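Long-range contact in putative anti-sigma factor antagonist TM1081 (Thermotoga maritima, PDB 3F43), which probably acts, when phosphorylated, as an anti-anti-sigma factor that counteracts an anti-sigma factor and so releases a sigma factor from inhibition: residues I24-K29 with F56-D61. Residues are numbered along the deposited sequence; the frame is centred on the assembly and turned at random.
Sequences ILMPNK and FLVLSD
L25 is gripped through both its backbone polar atoms by the neighbouring strand: its N donates to F56 O (2.9 Å) and its O accepts from V58 N (2.8 Å), both donors lying nearly in line with the acceptor carbonyls (173° and 167°). These bonds fix the parallel register of strands 22-25 and 54-58. Next in line, P27 offers V58 O its CD (3.4 Å) and no N-H, so the direct pairing stops. A water takes over, donating to V58 O and to P27 O (2.6 Å) and accepting from D61 N (2.9 Å); it bridges the segments where they move apart around L59 and S60, before D61 returns beside N28.

Among the strand residues and P27, apolar contacts divide between two faces. On one, I24 and F56 lie side by side; chi1 of -52° sets I24 CG1 beside the backbone N and leaves CG2 anti to it, where it meets V58 CG2 at 3.6 Å. Beta-branched I24 and V58 suit extended backbone, while the F56 ring reaches on to helix 115-123. On the other, L57 CD1 touches L25 CB and P27 CD (3.9 Å); the leucines here face helix 36-48. An alanine in place of P27 would probably leave L57 CD1 without its ring neighbour and let the backbone turn more freely. Beyond the strand, M26 CG lies alongside V58 CB (4.0 Å).

Farther out, D61 CB lies against P27 O and N28 CA, and K29 NZ hydrogen-bonds N28 OD1; polar residues suit this exposed end.

Within this beta-alpha-beta unit of the STAS domain, backbone bonds and buried side chains thus probably hold the strands in register, whereas beyond V58 the loops' placement is likely to depend on the water and the proline ring.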
loop_
_atom_site.group_PDB
_atom_site.type_symbol
_atom_site.label_atom_id
_atom_site.label_comp_id
_atom_site.label_asym_id
_atom_site.label_seq_id
_atom_site.Cartn_x
_atom_site.Cartn_y
_atom_site.Cartn_z
ATOM N N ILE A 24 17.043 0.229 -13.575
ATOM C CA ILE A 24 17.561 0.325 -12.216
ATOM C C ILE A 24 17.199 1.716 -11.688
ATOM O O ILE A 24 17.764 2.754 -12.125
ATOM C CB ILE A 24 19.080 0.105 -12.174
ATOM C CG1 ILE A 24 19.465 -1.208 -12.890
ATOM C CG2 ILE A 24 19.579 0.129 -10.701
ATOM C CD1 ILE A 24 20.975 -1.493 -12.934
ATOM N N LEU A 25 16.218 1.735 -10.787
ATOM C CA LEU A 25 15.728 2.968 -10.188
ATOM C C LEU A 25 16.512 3.261 -8.923
ATOM O O LEU A 25 16.598 2.416 -8.023
ATOM C CB LEU A 25 14.240 2.845 -9.816
ATOM C CG LEU A 25 13.271 2.488 -10.945
ATOM C CD1 LEU A 25 11.852 2.162 -10.375
ATOM C CD2 LEU A 25 13.280 3.552 -12.050
HETATM N N MSE A 26 17.047 4.468 -8.838
HETATM C CA MSE A 26 17.868 4.871 -7.701
HETATM C C MSE A 26 17.410 6.198 -7.081
HETATM O O MSE A 26 18.132 7.196 -7.133
HETATM C CB MSE A 26 19.318 4.959 -8.111
HETATM C CG MSE A 26 19.909 3.618 -8.616
HETATM SE SE MSE A 26 21.573 3.724 -9.550
HETATM C CE MSE A 26 20.891 4.431 -11.223
ATOM N N PRO A 27 16.203 6.196 -6.464
ATOM C CA PRO A 27 15.747 7.448 -5.814
ATOM C C PRO A 27 16.753 7.903 -4.786
ATOM O O PRO A 27 17.286 7.102 -4.018
ATOM C CB PRO A 27 14.410 7.067 -5.168
ATOM C CG PRO A 27 14.444 5.561 -5.087
ATOM C CD PRO A 27 15.230 5.109 -6.306
ATOM N N ASN A 28 17.048 9.193 -4.790
ATOM C CA ASN A 28 18.136 9.707 -3.955
ATOM C C ASN A 28 17.630 10.452 -2.730
ATOM O O ASN A 28 18.424 10.996 -1.959
ATOM C CB ASN A 28 19.108 10.572 -4.765
ATOM C CG ASN A 28 18.452 11.736 -5.434
ATOM O OD1 ASN A 28 17.308 12.071 -5.150
ATOM N ND2 ASN A 28 19.173 12.356 -6.375
ATOM N N LYS A 29 16.317 10.464 -2.594
ATOM C CA LYS A 29 15.601 11.059 -1.505
ATOM C C LYS A 29 14.462 10.145 -1.045
ATOM O O LYS A 29 14.091 9.144 -1.670
ATOM C CB LYS A 29 14.991 12.399 -1.961
ATOM C CG LYS A 29 16.002 13.481 -2.263
ATOM C CD LYS A 29 15.321 14.772 -2.750
ATOM C CE LYS A 29 14.978 14.717 -4.238
ATOM N NZ LYS A 29 16.200 14.806 -5.103
ATOM N N PHE A 56 14.633 -2.961 -10.926
ATOM C CA PHE A 56 15.239 -2.995 -9.607
ATOM C C PHE A 56 14.890 -1.659 -8.945
ATOM O O PHE A 56 15.199 -0.597 -9.502
ATOM C CB PHE A 56 16.760 -3.075 -9.633
ATOM C CG PHE A 56 17.350 -4.301 -10.266
ATOM C CD1 PHE A 56 16.602 -5.437 -10.589
ATOM C CD2 PHE A 56 18.732 -4.322 -10.533
ATOM C CE1 PHE A 56 17.200 -6.548 -11.180
ATOM C CE2 PHE A 56 19.323 -5.420 -11.104
ATOM C CZ PHE A 56 18.551 -6.553 -11.421
ATOM N N LEU A 57 14.316 -1.693 -7.746
ATOM C CA LEU A 57 14.118 -0.486 -6.988
ATOM C C LEU A 57 15.200 -0.486 -5.898
ATOM O O LEU A 57 15.144 -1.220 -4.897
ATOM C CB LEU A 57 12.696 -0.381 -6.423
ATOM C CG LEU A 57 12.457 0.763 -5.429
ATOM C CD1 LEU A 57 12.764 2.125 -6.113
ATOM C CD2 LEU A 57 11.019 0.686 -4.933
ATOM N N VAL A 58 16.215 0.334 -6.138
ATOM C CA VAL A 58 17.371 0.446 -5.273
ATOM C C VAL A 58 17.034 1.453 -4.161
ATOM O O VAL A 58 16.660 2.601 -4.439
ATOM C CB VAL A 58 18.607 0.876 -6.068
ATOM C CG1 VAL A 58 19.823 1.075 -5.097
ATOM C CG2 VAL A 58 18.955 -0.176 -7.160
ATOM N N LEU A 59 17.167 0.994 -2.929
ATOM C CA LEU A 59 16.737 1.724 -1.738
ATOM C C LEU A 59 17.874 2.280 -0.855
ATOM O O LEU A 59 17.664 2.724 0.260
ATOM C CB LEU A 59 15.793 0.809 -0.924
ATOM C CG LEU A 59 14.517 0.394 -1.639
ATOM C CD1 LEU A 59 13.745 -0.683 -0.853
ATOM C CD2 LEU A 59 13.657 1.614 -1.813
ATOM N N SER A 60 19.107 2.280 -1.371
ATOM C CA SER A 60 20.261 2.723 -0.633
ATOM C C SER A 60 20.113 4.099 0.013
ATOM O O SER A 60 20.602 4.309 1.129
ATOM C CB SER A 60 21.488 2.757 -1.576
ATOM O OG SER A 60 21.668 1.500 -2.204
ATOM N N ASP A 61 19.428 5.012 -0.694
ATOM C CA ASP A 61 19.332 6.404 -0.242
ATOM C C ASP A 61 17.931 6.735 0.270
ATOM O O ASP A 61 17.641 7.897 0.511
ATOM C CB ASP A 61 19.704 7.337 -1.382
ATOM C CG ASP A 61 21.117 7.160 -1.810
ATOM O OD1 ASP A 61 21.992 7.180 -0.952
ATOM O OD2 ASP A 61 21.354 6.974 -3.018
HETATM O O HOH W 1 18.077 4.716 -3.296
#